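Local coordinates for protein zinc transport transcriptional regulator (Lactococcus lactis subsp. lactis, PDB 5YHY) that probably represses or otherwise regulates zinc-transport genes as a zinc-sensing, DNA-binding transcription factor of the MarR family, at residues L44-L47 against A48-I51; K114-S117 against T118-E121. The protein carries 1 engineered substitution. All coordinates share one frame; numbering follows the deposited sequence.

Contact 1 lies on helix 38-49, in the winged helix-turn-helix region, and contact 2 on the later helix 102-123, next to the second subunit. Their centres are 22 Å apart and their nearest atoms about 8 Å, so they do not touch. Between them sits the zinc ion bound by Glu24, His42, His108 and His112, for which helix 38-49 supplies one ligand and helix 102-123 two. The side chain of Met45 in contact 1 comes within about 5 Å of the ion, and that of Thr115 in contact 2 within about 8 Å. Contact 1 thus lies beside the metal site, within the winged helix-turn-helix that probably binds DNA, and contact 2 farther along the helix that supplies His108 and His112.

Contact 1. Residues L44-L47 against A48-I51; sequences LMLL and AEQI
The peptide plane carrying Leu46 O meets Gln50 and Glu49 in two different ways. Gln50 N lies in the carbonyl plane at 2.9 Å from Leu46 O, with a C=O...N angle of 158°. Glu49 N comes instead from above that plane, 60° out of it, at 3.0 Å from Leu46 O, and so misses the lone pairs. One oxygen therefore holds both an i+4 and an i+3 amide, while the preceding bond, Ala48 N to Leu44 O at 3.0 Å, keeps the regular helical step. At Gln50 the backbone is extended (phi -158°), and its carbonyl turns back over the last turn: the C-H of Leu47 CA points at Gln50 O, with 3.4 Å between Leu47 CA and Gln50 O, and Leu47 CD2 packs on the same Gln50 O at 3.6 Å. Among the side chains, Leu46 and Glu49 slant across each other. Both first torsions place CG anti to the backbone N, and the closest approach is a loose one, from the methyl Leu46 CD1 to the carboxylate oxygen Glu49 OE1 at 4.0 Å. Ser52 OG bonds Gln50 O just beyond the turn. Leu44 and Leu47 face the wing strands through Leu97 and Ile81, and Ile51 touches Leu94. Leu44 also rests on Val104 and Ala105, and Met45 on the zinc ligand His108 and on Ala109, which fastens helix 38-49 to helix 102-123.

Contact 2. Residues K114-S117 against T118-E121; sequences KTLS and TYQE
Thr118 turns its OG1 beside its own backbone N (chi1 -62°), which lets hydroxyl and amide both grip Lys114 O; Tyr119, with CG anti to its carbonyl carbon (chi1 -57°), swings its ring back over Thr115. The hydroxyl bond, Thr118 OG1 to Lys114 O, is 2.7 Å and the amide bond, Thr118 N to Lys114 O, 3.0 Å. They approach from opposite faces of the carbonyl plane, so one acceptor is clasped from two sides. Thr115 O lies 3.4 Å above one face of the Tyr119 ring, offset toward the rim, and still accepts Tyr119 N at 3.1 Å. Thr115 and Tyr119 run side by side in the same direction: the methyl Thr115 CG2 meets the ring at Tyr119 CE2, 3.4 Å away, and lies equally near the phenolic oxygen. Thr115 OG1, meanwhile, is bonded to His111 O and Leu27 N. Replacing Tyr119 by an alanine would probably uncover the methyl of Thr115 and open a gap toward Leu27 of the same chain and Leu12 of the second subunit. Farther along, Glu121 CG closes to 3.2 Å on Ser117 O, which also takes the Glu121 amide. Regular i+4 bonding identifies an unbroken alpha-helix. Leu116, Thr118, Tyr119 and Gln120 touch the second subunit, in keeping with the helical dimer interface of MarR-family regulators.

Contact 1. Residues L44-L47 against A48-I51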
# COMPACT_ATOMS: atom_id res chain seq x y z
N LEU A 44 -18.28 14.64 -5.87
CA LEU A 44 -18.65 15.76 -5.02
C LEU A 44 -17.69 16.93 -5.19
O LEU A 44 -18.12 18.08 -5.27
CB LEU A 44 -18.74 15.34 -3.55
CG LEU A 44 -19.80 14.31 -3.20
CD1 LEU A 44 -19.77 14.09 -1.70
CD2 LEU A 44 -21.19 14.76 -3.63
N MET A 45 -16.39 16.65 -5.29
CA MET A 45 -15.42 17.70 -5.55
C MET A 45 -15.67 18.40 -6.87
O MET A 45 -15.53 19.62 -6.97
CB MET A 45 -13.98 17.16 -5.53
CG MET A 45 -13.45 16.90 -4.14
SD MET A 45 -11.74 16.29 -4.14
CE MET A 45 -10.90 17.59 -5.03
N LEU A 46 -16.02 17.63 -7.89
CA LEU A 46 -16.29 18.21 -9.19
C LEU A 46 -17.52 19.13 -9.13
O LEU A 46 -17.51 20.24 -9.65
CB LEU A 46 -16.47 17.09 -10.23
CG LEU A 46 -16.79 17.55 -11.65
CD1 LEU A 46 -15.73 18.52 -12.16
CD2 LEU A 46 -16.92 16.35 -12.58
N LEU A 47 -18.57 18.66 -8.46
CA LEU A 47 -19.82 19.43 -8.39
C LEU A 47 -19.68 20.69 -7.55
O LEU A 47 -20.41 21.67 -7.77
CB LEU A 47 -20.97 18.55 -7.88
CG LEU A 47 -21.30 17.36 -8.79
CD1 LEU A 47 -22.51 16.63 -8.21
CD2 LEU A 47 -21.56 17.82 -10.22
N ALA A 48 -18.75 20.68 -6.60
CA ALA A 48 -18.46 21.88 -5.80
C ALA A 48 -17.93 22.99 -6.70
O ALA A 48 -18.11 24.17 -6.43
CB ALA A 48 -17.46 21.55 -4.70
N GLU A 49 -17.27 22.57 -7.77
CA GLU A 49 -16.65 23.48 -8.73
C GLU A 49 -17.63 23.89 -9.82
O GLU A 49 -17.66 25.06 -10.23
CB GLU A 49 -15.43 22.78 -9.33
CG GLU A 49 -14.69 23.54 -10.40
CD GLU A 49 -13.52 22.74 -10.94
OE1 GLU A 49 -13.74 21.93 -11.87
OE2 GLU A 49 -12.40 22.90 -10.43
N GLN A 50 -18.44 22.95 -10.28
CA GLN A 50 -19.34 23.18 -11.41
C GLN A 50 -20.50 22.19 -11.43
O GLN A 50 -20.29 20.98 -11.36
CB GLN A 50 -18.58 23.03 -12.73
CG GLN A 50 -17.82 24.26 -13.19
CD GLN A 50 -18.73 25.30 -13.83
OE1 GLN A 50 -19.19 26.23 -13.16
NE2 GLN A 50 -18.98 25.15 -15.13
N ILE A 51 -21.73 22.70 -11.53
CA ILE A 51 -22.88 21.85 -11.81
C ILE A 51 -22.62 21.11 -13.13
O ILE A 51 -22.19 21.73 -14.11
CB ILE A 51 -24.18 22.67 -11.91
CG1 ILE A 51 -24.57 23.22 -10.54
CG2 ILE A 51 -25.30 21.84 -12.51
CD1 ILE A 51 -25.75 24.17 -10.57

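Contact 2. Residues K114-S117 against T118-E121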
# COMPACT_ATOMS: atom_id res chain seq x y z
N LYS A 114 -3.54 18.94 0.87
CA LYS A 114 -2.52 18.70 1.90
C LYS A 114 -1.53 17.65 1.45
O LYS A 114 -0.32 17.76 1.65
CB LYS A 114 -3.19 18.22 3.20
CG LYS A 114 -2.22 18.11 4.37
CD LYS A 114 -1.52 19.45 4.55
CE LYS A 114 -1.03 19.64 5.96
NZ LYS A 114 -0.40 20.96 6.08
N THR A 115 -2.07 16.60 0.83
CA THR A 115 -1.26 15.49 0.37
C THR A 115 -0.31 15.96 -0.72
O THR A 115 0.90 15.73 -0.65
CB THR A 115 -2.14 14.35 -0.14
OG1 THR A 115 -2.99 13.92 0.92
CG2 THR A 115 -1.30 13.17 -0.61
N LEU A 116 -0.87 16.62 -1.72
CA LEU A 116 -0.05 17.09 -2.84
C LEU A 116 0.98 18.12 -2.40
O LEU A 116 2.13 18.07 -2.83
CB LEU A 116 -0.93 17.62 -3.97
CG LEU A 116 -1.62 16.49 -4.75
CD1 LEU A 116 -2.63 17.04 -5.75
CD2 LEU A 116 -0.59 15.58 -5.47
N SER A 117 0.58 19.03 -1.51
CA SER A 117 1.52 20.05 -1.04
C SER A 117 2.67 19.40 -0.26
O SER A 117 3.81 19.85 -0.33
CB SER A 117 0.81 21.13 -0.21
OG SER A 117 0.41 20.64 1.06
N THR A 118 2.37 18.34 0.48
CA THR A 118 3.41 17.62 1.20
C THR A 118 4.43 17.02 0.23
O THR A 118 5.64 17.10 0.46
CB THR A 118 2.80 16.51 2.09
OG1 THR A 118 1.93 17.10 3.07
CG2 THR A 118 3.90 15.71 2.80
N TYR A 119 3.94 16.42 -0.85
CA TYR A 119 4.85 15.85 -1.84
C TYR A 119 5.61 16.96 -2.54
O TYR A 119 6.79 16.82 -2.86
CB TYR A 119 4.11 14.98 -2.88
CG TYR A 119 3.31 13.83 -2.29
CD1 TYR A 119 3.67 13.26 -1.07
CD2 TYR A 119 2.20 13.33 -2.96
CE1 TYR A 119 2.92 12.22 -0.53
CE2 TYR A 119 1.46 12.29 -2.43
CZ TYR A 119 1.82 11.74 -1.22
OH TYR A 119 1.08 10.72 -0.67
N GLN A 120 4.92 18.07 -2.81
CA GLN A 120 5.56 19.20 -3.48
C GLN A 120 6.71 19.76 -2.64
O GLN A 120 7.80 20.00 -3.15
CB GLN A 120 4.53 20.29 -3.78
CG GLN A 120 5.10 21.48 -4.51
CD GLN A 120 5.45 21.16 -5.94
OE1 GLN A 120 4.74 20.40 -6.60
NE2 GLN A 120 6.54 21.74 -6.44
N GLU A 121 6.45 19.97 -1.35
CA GLU A 121 7.47 20.49 -0.46
C GLU A 121 8.66 19.55 -0.38
O GLU A 121 9.81 20.00 -0.34
CB GLU A 121 6.90 20.75 0.93
CG GLU A 121 5.91 21.90 0.96
CD GLU A 121 5.07 21.92 2.22
OE1 GLU A 121 5.17 20.97 3.03
OE2 GLU A 121 4.30 22.89 2.39